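PDB 1OLT: oxygen-independent coproporphyrinogen III oxidase from Escherichia coli, which catalyses the anaerobic, S-adenosylmethionine-dependent oxidative decarboxylation of two propionate groups of coproporphyrinogen III, giving the vinyl groups of protoporphyrinogen IX in heme biosynthesis. Local coordinates for residues A[363-375]-A[391-403]. Sequence-based numbering, arbitrary orientation. Where two conformers were deposited one is given.
Sequences LTRDDCIRRDVIK and QWDLLFADYFAED. Unlike the reference sequence in segment 391-403: Leu395 (reference His).
The backbones come nearest at Ile369 and Trp392, whose CA atoms are 7.4 Å apart, where the first turns of the helix in 363-375 meet the loop, the short helix 396-399 and the start of helix 401-412. Both segments belong to the HemN C-terminal domain, a member of the helix-turn-helix clan, and pack here away from the cluster and S-adenosylmethionine sites. Trp392 lies just ahead of Asp393, the positive-phi C-prime residue of the Schellman motif that ends helix 385-391. Its indole lies against the 363-375 helix, with Ile369 CG1 over one face in a CH-pi contact, 3.4 Å from the centroid of the five-membered ring. Cys368 CB packs against CH2 of the same indole. In the Arg365 conformer described, a bend at chi3 (75°) sets the guanidinium edge-on to Trp392 O; NH2 donates to this oxygen over 3.2 Å in the carbonyl plane, and NH1 adds a weak bond. Ile369 CG2, in the conformer described, meets the ring edge of Phe400 at CZ, 3.5 Å away. Val373 CG2 also touches Phe400 CZ, and Phe440 packs edge-to-face with that ring. Beside this apolar patch runs a salt-bridge network. With chi1 at -178°, the Asp366 carboxylate swings away from its own amide N, bringing OD1 to the Tyr399 hydroxyl. The extended Arg370 chain passes Phe400, whose CE1 sits over one guanidinium face, and its NH1 meets Asp403 OD1 at 2.7 Å, from above the carboxylate plane. NH1 also bonds to Phe440 O, tying the contact to the C-terminal tail. Asp366 OD1 accepts twice, taking the Tyr399 OH bond of 2.7 Å on its anti lone pair and Arg370 NE at 3.0 Å on its syn side, tilted out of the carboxylate plane.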
ATOM      1  N   LEU A 363       1.415  18.483  -9.616  1.00 11.50           N
ATOM      2  CA  LEU A 363       2.534  18.812  -8.776  1.00 11.26           C
ATOM      3  C   LEU A 363       3.390  19.948  -9.415  1.00 11.27           C
ATOM      4  O   LEU A 363       3.670  19.924 -10.592  1.00 10.42           O
ATOM      5  CB  LEU A 363       3.424  17.595  -8.540  1.00 11.33           C
ATOM      6  CG  LEU A 363       3.032  16.559  -7.495  1.00 11.15           C
ATOM      7  CD1 LEU A 363       1.716  15.925  -7.828  1.00 10.14           C
ATOM      8  CD2 LEU A 363       4.136  15.453  -7.359  1.00 11.20           C
ATOM      9  N   THR A 364       3.755  20.926  -8.623  1.00 11.22           N
ATOM     10  CA  THR A 364       4.756  21.925  -9.022  1.00 12.39           C
ATOM     11  C   THR A 364       6.173  21.314  -9.112  1.00 12.40           C
ATOM     12  O   THR A 364       6.379  20.163  -8.782  1.00 11.29           O
ATOM     13  CB  THR A 364       4.810  23.089  -8.010  1.00 12.58           C
ATOM     14  OG1 THR A 364       5.185  22.586  -6.714  1.00 12.95           O
ATOM     15  CG2 THR A 364       3.415  23.766  -7.822  1.00 13.76           C
ATOM     16  N   ARG A 365       7.123  22.110  -9.574  0.70 12.47           N
ATOM     17  CA  ARG A 365       8.533  21.695  -9.604  0.70 13.25           C
ATOM     18  C   ARG A 365       9.031  21.302  -8.230  0.70 12.97           C
ATOM     19  O   ARG A 365       9.604  20.259  -8.051  0.70 14.51           O
ATOM     20  CB  ARG A 365       9.439  22.826 -10.114  0.70 13.22           C
ATOM     21  CG  ARG A 365      10.353  22.403 -11.216  0.70 13.71           C
ATOM     22  CD  ARG A 365      11.160  23.527 -11.729  0.70 13.44           C
ATOM     23  NE  ARG A 365      12.199  23.809 -10.764  0.70 14.45           N
ATOM     24  CZ  ARG A 365      13.449  23.351 -10.821  0.70 14.06           C
ATOM     25  NH1 ARG A 365      13.858  22.571 -11.839  0.70 14.80           N
ATOM     26  NH2 ARG A 365      14.291  23.683  -9.849  0.70 11.68           N
ATOM     27  N   ASP A 366       8.761  22.157  -7.269  1.00 13.17           N
ATOM     28  CA  ASP A 366       9.108  21.939  -5.887  1.00 13.25           C
ATOM     29  C   ASP A 366       8.445  20.671  -5.314  1.00 13.11           C
ATOM     30  O   ASP A 366       9.112  19.905  -4.630  1.00 12.60           O
ATOM     31  CB  ASP A 366       8.672  23.174  -5.098  1.00 13.82           C
ATOM     32  CG  ASP A 366       9.026  23.079  -3.636  1.00 14.46           C
ATOM     33  OD1 ASP A 366      10.223  23.058  -3.373  1.00 11.17           O
ATOM     34  OD2 ASP A 366       8.170  22.967  -2.719  1.00 15.47           O
ATOM     35  N   ASP A 367       7.147  20.464  -5.621  1.00 12.67           N
ATOM     36  CA  ASP A 367       6.423  19.231  -5.220  1.00 13.22           C
ATOM     37  C   ASP A 367       7.199  18.032  -5.749  1.00 12.93           C
ATOM     38  O   ASP A 367       7.405  17.054  -5.030  1.00 11.93           O
ATOM     39  CB  ASP A 367       4.997  19.183  -5.796  1.00 12.93           C
ATOM     40  CG  ASP A 367       4.026  20.179  -5.126  1.00 15.42           C
ATOM     41  OD1 ASP A 367       4.256  20.673  -3.987  1.00 15.59           O
ATOM     42  OD2 ASP A 367       2.955  20.498  -5.691  1.00 20.23           O
ATOM     43  N   CYS A 368       7.632  18.115  -7.016  1.00 12.68           N
ATOM     44  CA  CYS A 368       8.253  16.933  -7.658  1.00 12.97           C
ATOM     45  C   CYS A 368       9.599  16.601  -7.058  1.00 13.11           C
ATOM     46  O   CYS A 368       9.918  15.438  -6.852  1.00 11.79           O
ATOM     47  CB  CYS A 368       8.396  17.136  -9.168  1.00 12.91           C
ATOM     48  SG  CYS A 368       6.826  17.013 -10.083  1.00 11.97           S
ATOM     49  N   ILE A 369      10.406  17.623  -6.827  0.50 12.92           N
ATOM     50  CA  ILE A 369      11.682  17.420  -6.201  0.50 13.17           C
ATOM     51  C   ILE A 369      11.399  16.626  -4.897  0.50 13.05           C
ATOM     52  O   ILE A 369      11.844  15.515  -4.700  0.50 12.03           O
ATOM     53  CB  ILE A 369      12.351  18.813  -5.947  0.50 12.88           C
ATOM     54  CG1 ILE A 369      12.817  19.443  -7.292  0.50 13.02           C
ATOM     55  CG2 ILE A 369      13.479  18.689  -4.976  0.50 13.83           C
ATOM     56  CD1 ILE A 369      12.692  21.022  -7.379  0.50 12.86           C
ATOM     57  N   ARG A 370      10.625  17.272  -4.029  1.00 13.62           N
ATOM     58  CA  ARG A 370      10.476  16.872  -2.654  1.00 13.27           C
ATOM     59  C   ARG A 370       9.882  15.482  -2.592  1.00 12.91           C
ATOM     60  O   ARG A 370      10.228  14.701  -1.721  1.00 11.64           O
ATOM     61  CB  ARG A 370       9.607  17.878  -1.909  1.00 13.88           C
ATOM     62  CG  ARG A 370      10.274  19.256  -1.662  1.00 14.17           C
ATOM     63  CD  ARG A 370       9.338  20.237  -1.033  1.00 15.85           C
ATOM     64  NE  ARG A 370      10.011  21.521  -0.826  1.00 19.94           N
ATOM     65  CZ  ARG A 370      10.864  21.783   0.139  1.00 19.64           C
ATOM     66  NH1 ARG A 370      11.178  20.888   1.055  1.00 19.15           N
ATOM     67  NH2 ARG A 370      11.414  22.988   0.190  1.00 25.07           N
ATOM     68  N   ARG A 371       9.002  15.168  -3.548  1.00 12.04           N
ATOM     69  CA  ARG A 371       8.525  13.805  -3.706  1.00 12.49           C
ATOM     70  C   ARG A 371       9.710  12.870  -3.883  1.00 12.31           C
ATOM     71  O   ARG A 371       9.772  11.802  -3.258  1.00 11.45           O
ATOM     72  CB  ARG A 371       7.586  13.668  -4.926  1.00 12.10           C
ATOM     73  CG  ARG A 371       7.080  12.269  -5.187  1.00 12.92           C
ATOM     74  CD  ARG A 371       6.623  12.016  -6.625  1.00 15.11           C
ATOM     75  NE  ARG A 371       7.692  12.441  -7.496  1.00 17.56           N
ATOM     76  CZ  ARG A 371       7.574  12.930  -8.716  1.00 18.50           C
ATOM     77  NH1 ARG A 371       6.392  13.026  -9.322  1.00 19.69           N
ATOM     78  NH2 ARG A 371       8.677  13.317  -9.357  1.00 17.07           N
ATOM     79  N   ASP A 372      10.634  13.254  -4.750  1.00 12.12           N
ATOM     80  CA  ASP A 372      11.786  12.391  -5.019  1.00 13.47           C
ATOM     81  C   ASP A 372      12.750  12.298  -3.808  1.00 13.28           C
ATOM     82  O   ASP A 372      13.319  11.245  -3.578  1.00 14.50           O
ATOM     83  CB  ASP A 372      12.572  12.859  -6.255  1.00 14.20           C
ATOM     84  CG  ASP A 372      11.768  12.746  -7.546  1.00 16.45           C
ATOM     85  OD1 ASP A 372      10.732  12.060  -7.531  1.00 20.21           O
ATOM     86  OD2 ASP A 372      12.103  13.307  -8.619  1.00 19.45           O
ATOM     87  N   VAL A 373      12.897  13.374  -3.043  1.00 12.07           N
ATOM     88  CA  VAL A 373      13.676  13.337  -1.797  1.00 11.88           C
ATOM     89  C   VAL A 373      13.060  12.334  -0.816  1.00 11.56           C
ATOM     90  O   VAL A 373      13.729  11.445  -0.274  1.00 10.01           O
ATOM     91  CB  VAL A 373      13.742  14.741  -1.168  1.00 11.78           C
ATOM     92  CG1 VAL A 373      14.297  14.696   0.245  1.00 13.27           C
ATOM     93  CG2 VAL A 373      14.602  15.670  -2.048  1.00 11.72           C
ATOM     94  N   ILE A 374      11.757  12.481  -0.624  1.00 11.48           N
ATOM     95  CA  ILE A 374      11.034  11.711   0.360  1.00 11.73           C
ATOM     96  C   ILE A 374      11.012  10.239  -0.062  1.00 11.78           C
ATOM     97  O   ILE A 374      11.304   9.401   0.760  1.00 12.02           O
ATOM     98  CB  ILE A 374       9.625  12.319   0.598  1.00 11.54           C
ATOM     99  CG1 ILE A 374       9.787  13.673   1.327  1.00 12.99           C
ATOM    100  CG2 ILE A 374       8.710  11.328   1.379  1.00 13.41           C
ATOM    101  CD1 ILE A 374       8.527  14.522   1.474  1.00 12.02           C
ATOM    102  N   LYS A 375      10.734   9.942  -1.344  1.00 12.37           N
ATOM    103  CA  LYS A 375      10.739   8.551  -1.863  1.00 12.84           C
ATOM    104  C   LYS A 375      12.069   7.884  -1.635  1.00 11.51           C
ATOM    105  O   LYS A 375      12.114   6.766  -1.174  1.00 10.46           O
ATOM    106  CB  LYS A 375      10.442   8.471  -3.372  1.00 13.74           C
ATOM    107  CG  LYS A 375       9.013   8.575  -3.740  1.00 18.72           C
ATOM    108  CD  LYS A 375       8.748   8.551  -5.312  1.00 24.69           C
ATOM    109  CE  LYS A 375       9.414   7.357  -6.053  1.00 27.93           C
ATOM    110  NZ  LYS A 375      10.920   7.553  -6.165  1.00 27.73           N
ATOM    111  N   GLN A 391      19.638  16.554 -11.881  1.00 18.31           N
ATOM    112  CA  GLN A 391      18.302  16.474 -12.481  1.00 18.98           C
ATOM    113  C   GLN A 391      17.506  17.785 -12.424  1.00 19.23           C
ATOM    114  O   GLN A 391      16.839  18.141 -13.400  1.00 19.18           O
ATOM    115  CB  GLN A 391      17.460  15.366 -11.816  1.00 19.43           C
ATOM    116  CG  GLN A 391      16.317  14.809 -12.703  1.00 21.36           C
ATOM    117  CD  GLN A 391      15.322  13.946 -11.907  1.00 24.99           C
ATOM    118  OE1 GLN A 391      14.099  14.054 -12.093  1.00 26.45           O
ATOM    119  NE2 GLN A 391      15.848  13.093 -11.021  1.00 25.81           N
ATOM    120  N   TRP A 392      17.589  18.492 -11.287  1.00 19.59           N
ATOM    121  CA  TRP A 392      16.776  19.685 -11.026  1.00 19.78           C
ATOM    122  C   TRP A 392      17.545  21.026 -11.019  1.00 20.08           C
ATOM    123  O   TRP A 392      16.968  22.054 -10.691  1.00 20.19           O
ATOM    124  CB  TRP A 392      16.050  19.517  -9.696  1.00 19.98           C
ATOM    125  CG  TRP A 392      15.060  18.393  -9.689  1.00 19.87           C
ATOM    126  CD1 TRP A 392      15.168  17.214  -9.011  1.00 18.33           C
ATOM    127  CD2 TRP A 392      13.802  18.344 -10.388  1.00 20.47           C
ATOM    128  NE1 TRP A 392      14.058  16.438  -9.238  1.00 18.67           N
ATOM    129  CE2 TRP A 392      13.202  17.105 -10.081  1.00 19.39           C
ATOM    130  CE3 TRP A 392      13.113  19.234 -11.229  1.00 20.87           C
ATOM    131  CZ2 TRP A 392      11.951  16.717 -10.604  1.00 19.92           C
ATOM    132  CZ3 TRP A 392      11.871  18.849 -11.750  1.00 20.42           C
ATOM    133  CH2 TRP A 392      11.304  17.599 -11.426  1.00 20.21           C
ATOM    134  N   ASP A 393      18.827  21.004 -11.380  1.00 20.31           N
ATOM    135  CA  ASP A 393      19.667  22.221 -11.496  1.00 20.35           C
ATOM    136  C   ASP A 393      19.562  23.100 -10.228  1.00 20.12           C
ATOM    137  O   ASP A 393      19.228  24.303 -10.281  1.00 20.07           O
ATOM    138  CB  ASP A 393      19.320  23.014 -12.783  1.00 20.24           C
ATOM    139  CG  ASP A 393      20.424  24.020 -13.182  1.00 21.88           C
ATOM    140  OD1 ASP A 393      20.584  25.068 -12.519  1.00 21.74           O
ATOM    141  OD2 ASP A 393      21.191  23.847 -14.158  1.00 24.14           O
ATOM    142  N   LEU A 394      19.838  22.491  -9.082  1.00 19.54           N
ATOM    143  CA  LEU A 394      19.859  23.237  -7.821  1.00 19.13           C
ATOM    144  C   LEU A 394      21.084  22.894  -6.979  1.00 18.52           C
ATOM    145  O   LEU A 394      21.772  21.905  -7.252  1.00 18.32           O
ATOM    146  CB  LEU A 394      18.521  23.008  -7.060  1.00 19.31           C
ATOM    147  CG  LEU A 394      18.158  21.844  -6.086  1.00 19.84           C
ATOM    148  CD1 LEU A 394      16.855  21.264  -6.508  1.00 20.72           C
ATOM    149  CD2 LEU A 394      19.176  20.721  -5.893  1.00 19.90           C
ATOM    150  N   LEU A 395      21.376  23.735  -5.987  1.00 17.78           N
ATOM    151  CA  LEU A 395      22.374  23.410  -4.958  1.00 17.35           C
ATOM    152  C   LEU A 395      21.611  23.103  -3.679  1.00 16.98           C
ATOM    153  O   LEU A 395      20.916  23.954  -3.154  1.00 16.35           O
ATOM    154  CB  LEU A 395      23.385  24.556  -4.731  1.00 17.47           C
ATOM    155  CG  LEU A 395      24.627  24.094  -3.933  1.00 18.28           C
ATOM    156  CD1 LEU A 395      25.746  23.557  -4.867  1.00 18.25           C
ATOM    157  CD2 LEU A 395      25.174  25.180  -2.985  1.00 19.59           C
ATOM    158  N   PHE A 396      21.736  21.868  -3.204  1.00 17.26           N
ATOM    159  CA  PHE A 396      20.941  21.349  -2.117  1.00 16.98           C
ATOM    160  C   PHE A 396      20.885  22.188  -0.872  1.00 18.65           C
ATOM    161  O   PHE A 396      19.776  22.384  -0.324  1.00 18.91           O
ATOM    162  CB  PHE A 396      21.446  19.989  -1.696  1.00 16.83           C
ATOM    163  CG  PHE A 396      20.376  19.143  -1.084  1.00 13.82           C
ATOM    164  CD1 PHE A 396      19.618  18.316  -1.875  1.00 13.74           C
ATOM    165  CD2 PHE A 396      20.111  19.204   0.280  1.00 13.16           C
ATOM    166  CE1 PHE A 396      18.612  17.540  -1.331  1.00 11.05           C
ATOM    167  CE2 PHE A 396      19.099  18.419   0.858  1.00 11.61           C
ATOM    168  CZ  PHE A 396      18.354  17.584   0.047  1.00 10.24           C
ATOM    169  N   ALA A 397      22.046  22.664  -0.407  1.00 19.37           N
ATOM    170  CA  ALA A 397      22.073  23.368   0.855  1.00 21.01           C
ATOM    171  C   ALA A 397      21.071  24.570   0.850  1.00 22.11           C
ATOM    172  O   ALA A 397      20.632  25.015   1.924  1.00 23.63           O
ATOM    173  CB  ALA A 397      23.666  23.843   1.143  1.00 20.57           C
ATOM    174  N   ASP A 398      20.759  25.096  -0.348  0.70 22.70           N
ATOM    175  CA  ASP A 398      20.121  26.429  -0.454  0.70 22.27           C
ATOM    176  C   ASP A 398      18.707  26.183  -0.596  0.70 21.56           C
ATOM    177  O   ASP A 398      17.885  26.621   0.177  0.70 22.40           O
ATOM    178  CB  ASP A 398      20.630  27.213  -1.680  0.70 23.11           C
ATOM    179  CG  ASP A 398      22.077  27.489  -1.580  0.70 22.77           C
ATOM    180  OD1 ASP A 398      22.709  26.924  -0.626  0.70 26.81           O
ATOM    181  OD2 ASP A 398      22.664  28.255  -2.384  0.70 28.15           O
ATOM    182  N   TYR A 399      18.420  25.421  -1.623  1.00 19.96           N
ATOM    183  CA  TYR A 399      17.102  25.086  -1.919  1.00 18.02           C
ATOM    184  C   TYR A 399      16.406  24.463  -0.682  1.00 16.25           C
ATOM    185  O   TYR A 399      15.239  24.727  -0.429  1.00 14.59           O
ATOM    186  CB  TYR A 399      17.101  24.116  -3.048  1.00 17.57           C
ATOM    187  CG  TYR A 399      15.761  24.024  -3.638  1.00 16.07           C
ATOM    188  CD1 TYR A 399      14.829  23.111  -3.142  1.00 16.16           C
ATOM    189  CD2 TYR A 399      15.379  24.852  -4.688  1.00 16.57           C
ATOM    190  CE1 TYR A 399      13.552  23.017  -3.699  1.00 16.10           C
ATOM    191  CE2 TYR A 399      14.087  24.748  -5.257  1.00 17.60           C
ATOM    192  CZ  TYR A 399      13.195  23.838  -4.754  1.00 16.75           C
ATOM    193  OH  TYR A 399      11.930  23.738  -5.311  1.00 19.68           O
ATOM    194  N   PHE A 400      17.183  23.720   0.109  1.00 14.84           N
ATOM    195  CA  PHE A 400      16.713  23.076   1.318  1.00 13.87           C
ATOM    196  C   PHE A 400      17.272  23.621   2.656  1.00 12.94           C
ATOM    197  O   PHE A 400      17.205  22.911   3.659  1.00 11.64           O
ATOM    198  CB  PHE A 400      17.035  21.577   1.224  1.00 13.89           C
ATOM    199  CG  PHE A 400      16.328  20.900   0.126  1.00 14.10           C
ATOM    200  CD1 PHE A 400      14.968  20.712   0.206  1.00 14.90           C
ATOM    201  CD2 PHE A 400      17.005  20.457  -0.995  1.00 14.94           C
ATOM    202  CE1 PHE A 400      14.252  20.047  -0.832  1.00 16.65           C
ATOM    203  CE2 PHE A 400      16.301  19.779  -2.045  1.00 16.00           C
ATOM    204  CZ  PHE A 400      14.937  19.588  -1.954  1.00 14.37           C
ATOM    205  N   ALA A 401      17.771  24.853   2.686  1.00 12.69           N
ATOM    206  CA  ALA A 401      18.309  25.409   3.923  1.00 13.21           C
ATOM    207  C   ALA A 401      17.329  25.215   5.105  1.00 13.60           C
ATOM    208  O   ALA A 401      17.699  24.692   6.146  1.00 13.63           O
ATOM    209  CB  ALA A 401      18.627  26.909   3.736  1.00 13.42           C
ATOM    210  N   GLU A 402      16.105  25.678   4.911  0.50 13.68           N
ATOM    211  CA  GLU A 402      15.035  25.599   5.904  0.50 13.78           C
ATOM    212  C   GLU A 402      14.859  24.170   6.431  0.50 13.53           C
ATOM    213  O   GLU A 402      14.780  23.949   7.639  0.50 13.40           O
ATOM    214  CB  GLU A 402      13.701  26.120   5.319  0.50 14.14           C
ATOM    215  CG  GLU A 402      13.814  27.129   4.157  0.50 14.69           C
ATOM    216  CD  GLU A 402      14.442  26.543   2.884  0.50 15.35           C
ATOM    217  OE1 GLU A 402      14.284  25.329   2.615  0.50 17.74           O
ATOM    218  OE2 GLU A 402      15.102  27.296   2.155  0.50 16.27           O
ATOM    219  N   ASP A 403      14.807  23.214   5.503  1.00 13.34           N
ATOM    220  CA  ASP A 403      14.610  21.795   5.805  1.00 12.81           C
ATOM    221  C   ASP A 403      15.752  21.187   6.611  1.00 11.99           C
ATOM    222  O   ASP A 403      15.519  20.370   7.504  1.00 10.84           O
ATOM    223  CB  ASP A 403      14.457  21.005   4.485  1.00 12.74           C
ATOM    224  CG  ASP A 403      13.525  21.687   3.531  1.00 14.39           C
ATOM    225  OD1 ASP A 403      12.312  21.341   3.516  1.00 15.53           O
ATOM    226  OD2 ASP A 403      13.895  22.627   2.791  1.00 18.81           O
TER